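C-X-C motif chemokine 13 (PDB 7JNY) acts as a secreted chemokine that attracts B-lymphocytes and binds the receptor BLR1/CXCR5. Local coordinates at residues I30-R35 with K42-W47. Numbering follows the deposited sequence.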
loop_
_atom_site.group_PDB
_atom_site.type_symbol
_atom_site.label_atom_id
_atom_site.label_comp_id
_atom_site.label_asym_id
_atom_site.label_seq_id
_atom_site.Cartn_x
_atom_site.Cartn_y
_atom_site.Cartn_z
ATOM N N ILE A 30 4.210 3.078 2.232
ATOM C CA ILE A 30 3.042 2.536 1.539
ATOM C C ILE A 30 1.854 3.447 1.819
ATOM O O ILE A 30 1.568 3.753 2.979
ATOM C CB ILE A 30 2.717 1.111 1.992
ATOM C CG1 ILE A 30 3.830 0.144 1.599
ATOM C CG2 ILE A 30 1.403 0.662 1.406
ATOM C CD1 ILE A 30 3.859 -1.072 2.490
ATOM N N GLN A 31 1.138 3.850 0.771
ATOM C CA GLN A 31 0.007 4.754 0.916
ATOM C C GLN A 31 -1.247 4.003 0.521
ATOM O O GLN A 31 -1.325 3.460 -0.590
ATOM C CB GLN A 31 0.158 5.978 0.027
ATOM C CG GLN A 31 1.366 6.816 0.360
ATOM C CD GLN A 31 1.465 8.002 -0.547
ATOM O OE1 GLN A 31 1.250 7.883 -1.751
ATOM N NE2 GLN A 31 1.826 9.150 0.006
ATOM N N ILE A 32 -2.218 3.962 1.411
ATOM C CA ILE A 32 -3.474 3.272 1.141
ATOM C C ILE A 32 -4.557 4.324 1.037
ATOM O O ILE A 32 -4.730 5.139 1.959
ATOM C CB ILE A 32 -3.808 2.247 2.225
ATOM C CG1 ILE A 32 -2.702 1.192 2.261
ATOM C CG2 ILE A 32 -5.111 1.552 1.939
ATOM C CD1 ILE A 32 -3.004 0.102 3.191
ATOM N N LEU A 33 -5.287 4.299 -0.078
ATOM C CA LEU A 33 -6.439 5.175 -0.267
ATOM C C LEU A 33 -7.679 4.316 -0.405
ATOM O O LEU A 33 -7.957 3.801 -1.506
ATOM C CB LEU A 33 -6.223 6.046 -1.497
ATOM C CG LEU A 33 -4.964 6.902 -1.374
ATOM C CD1 LEU A 33 -3.901 6.298 -2.241
ATOM C CD2 LEU A 33 -5.249 8.339 -1.774
ATOM N N PRO A 34 -8.423 4.100 0.677
ATOM C CA PRO A 34 -9.675 3.369 0.565
ATOM C C PRO A 34 -10.580 4.027 -0.458
ATOM O O PRO A 34 -10.540 5.233 -0.683
ATOM C CB PRO A 34 -10.269 3.426 1.970
ATOM C CG PRO A 34 -9.502 4.436 2.702
ATOM C CD PRO A 34 -8.201 4.654 2.019
ATOM N N ARG A 35 -11.382 3.227 -1.113
ATOM C CA ARG A 35 -12.247 3.763 -2.098
ATOM C C ARG A 35 -13.309 4.552 -1.442
ATOM O O ARG A 35 -13.683 4.399 -0.290
ATOM C CB ARG A 35 -12.867 2.686 -2.925
ATOM C CG ARG A 35 -13.696 1.729 -2.192
ATOM C CD ARG A 35 -14.672 1.063 -3.140
ATOM N NE ARG A 35 -15.037 -0.259 -2.712
ATOM C CZ ARG A 35 -16.265 -0.604 -2.363
ATOM N NH1 ARG A 35 -17.246 0.282 -2.394
ATOM N NH2 ARG A 35 -16.510 -1.829 -1.964
ATOM N N LYS A 42 -10.056 0.870 -4.267
ATOM C CA LYS A 42 -8.967 1.081 -3.330
ATOM C C LYS A 42 -7.653 1.164 -4.084
ATOM O O LYS A 42 -7.412 0.388 -5.007
ATOM C CB LYS A 42 -8.915 -0.070 -2.333
ATOM C CG LYS A 42 -7.745 -0.061 -1.366
ATOM C CD LYS A 42 -8.066 -1.123 -0.339
ATOM C CE LYS A 42 -6.982 -1.266 0.716
ATOM N NZ LYS A 42 -7.310 -2.484 1.521
ATOM N N GLU A 43 -6.805 2.119 -3.708
ATOM C CA GLU A 43 -5.501 2.265 -4.338
ATOM C C GLU A 43 -4.428 2.031 -3.277
ATOM O O GLU A 43 -4.636 2.306 -2.096
ATOM C CB GLU A 43 -5.334 3.629 -4.987
ATOM C CG GLU A 43 -6.352 3.853 -6.124
ATOM C CD GLU A 43 -6.048 5.095 -6.950
ATOM O OE1 GLU A 43 -5.846 6.167 -6.345
ATOM O OE2 GLU A 43 -6.024 4.991 -8.166
ATOM N N ILE A 44 -3.307 1.456 -3.697
ATOM C CA ILE A 44 -2.174 1.192 -2.802
ATOM C C ILE A 44 -0.939 1.635 -3.562
ATOM O O ILE A 44 -0.632 1.082 -4.625
ATOM C CB ILE A 44 -2.052 -0.278 -2.383
ATOM C CG1 ILE A 44 -3.318 -0.765 -1.655
ATOM C CG2 ILE A 44 -0.796 -0.447 -1.500
ATOM C CD1 ILE A 44 -3.215 -2.165 -1.015
ATOM N N ILE A 45 -0.250 2.649 -3.051
ATOM C CA ILE A 45 0.907 3.218 -3.734
ATOM C C ILE A 45 2.156 2.923 -2.905
ATOM O O ILE A 45 2.219 3.270 -1.720
ATOM C CB ILE A 45 0.739 4.719 -3.957
ATOM C CG1 ILE A 45 -0.572 4.959 -4.745
ATOM C CG2 ILE A 45 1.932 5.263 -4.690
ATOM C CD1 ILE A 45 -0.936 6.402 -4.887
ATOM N N VAL A 46 3.137 2.291 -3.517
ATOM C CA VAL A 46 4.369 1.878 -2.827
ATOM C C VAL A 46 5.514 2.779 -3.255
ATOM O O VAL A 46 5.835 2.882 -4.453
ATOM C CB VAL A 46 4.704 0.408 -3.110
ATOM C CG1 VAL A 46 6.047 0.040 -2.449
ATOM C CG2 VAL A 46 3.587 -0.491 -2.618
ATOM N N TRP A 47 6.147 3.424 -2.274
ATOM C CA TRP A 47 7.297 4.289 -2.526
ATOM C C TRP A 47 8.554 3.492 -2.274
ATOM O O TRP A 47 8.854 3.154 -1.124
ATOM C CB TRP A 47 7.268 5.524 -1.638
ATOM C CG TRP A 47 6.135 6.367 -1.964
ATOM C CD1 TRP A 47 4.818 6.021 -1.905
ATOM C CD2 TRP A 47 6.189 7.686 -2.478
ATOM N NE1 TRP A 47 4.039 7.073 -2.315
ATOM C CE2 TRP A 47 4.861 8.107 -2.680
ATOM C CE3 TRP A 47 7.236 8.568 -2.778
ATOM C CZ2 TRP A 47 4.548 9.374 -3.167
ATOM C CZ3 TRP A 47 6.924 9.824 -3.259
ATOM C CH2 TRP A 47 5.590 10.216 -3.451
#
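Gln-31 with Ile-45 and Leu-33 with Glu-43 are the two hydrogen-bonded pairs of an antiparallel ladder, each joined by two N-H...O=C bonds of 2.8 to 3.0 Å between backbone N and O, alternating with the non-hydrogen-bonded pairs Ile-30 with Val-46 and Ile-32 with Ile-44. The alternation gives the two faces different chemistry. On one, the CG2 methyls of Ile-30 and Ile-44 meet at 3.8 Å, the two side chains running alongside each other in the same direction. Ile-32 turns its CG2 to CE of Lys-42, 3.6 Å away; that lysine runs fully extended, with CG anti to the backbone N (chi1 174°). In the chemokine fold this isoleucine face receives the C-terminal helix 61-72, whose Ile-63, Met-66 and Met-67 pack on Ile-44, Ile-30 and Ile-32.

The face bearing Gln-31 and Leu-33 meets the cysteine-bearing N-terminal segment instead: Glu-43 accepts hydrogen bonds from the backbone N of Arg-13 and Cys-14. Leu-33 CD1 touches Ile-45 CD1 at 4.0 Å. Gln-31 reaches diagonally past its own pair, its chain extended beyond CG, and OE1 accepts a hydrogen bond from Trp-47 NE1 at 3.0 Å. The bond is bent, 150° at the hydrogen, and the donor stands above the amide plane, which is turned 75° from the indole. OE1 lies at the indole edge, tilted slightly from the ring plane and near CB of Ile-45, while NE2 bonds to Glu-4 of strand 2-5. An alanine in place of Gln-31 removes the amide that links the two, and would probably leave the indole N-H and the Glu-4 carboxylate without this mate and the tryptophan freer to turn.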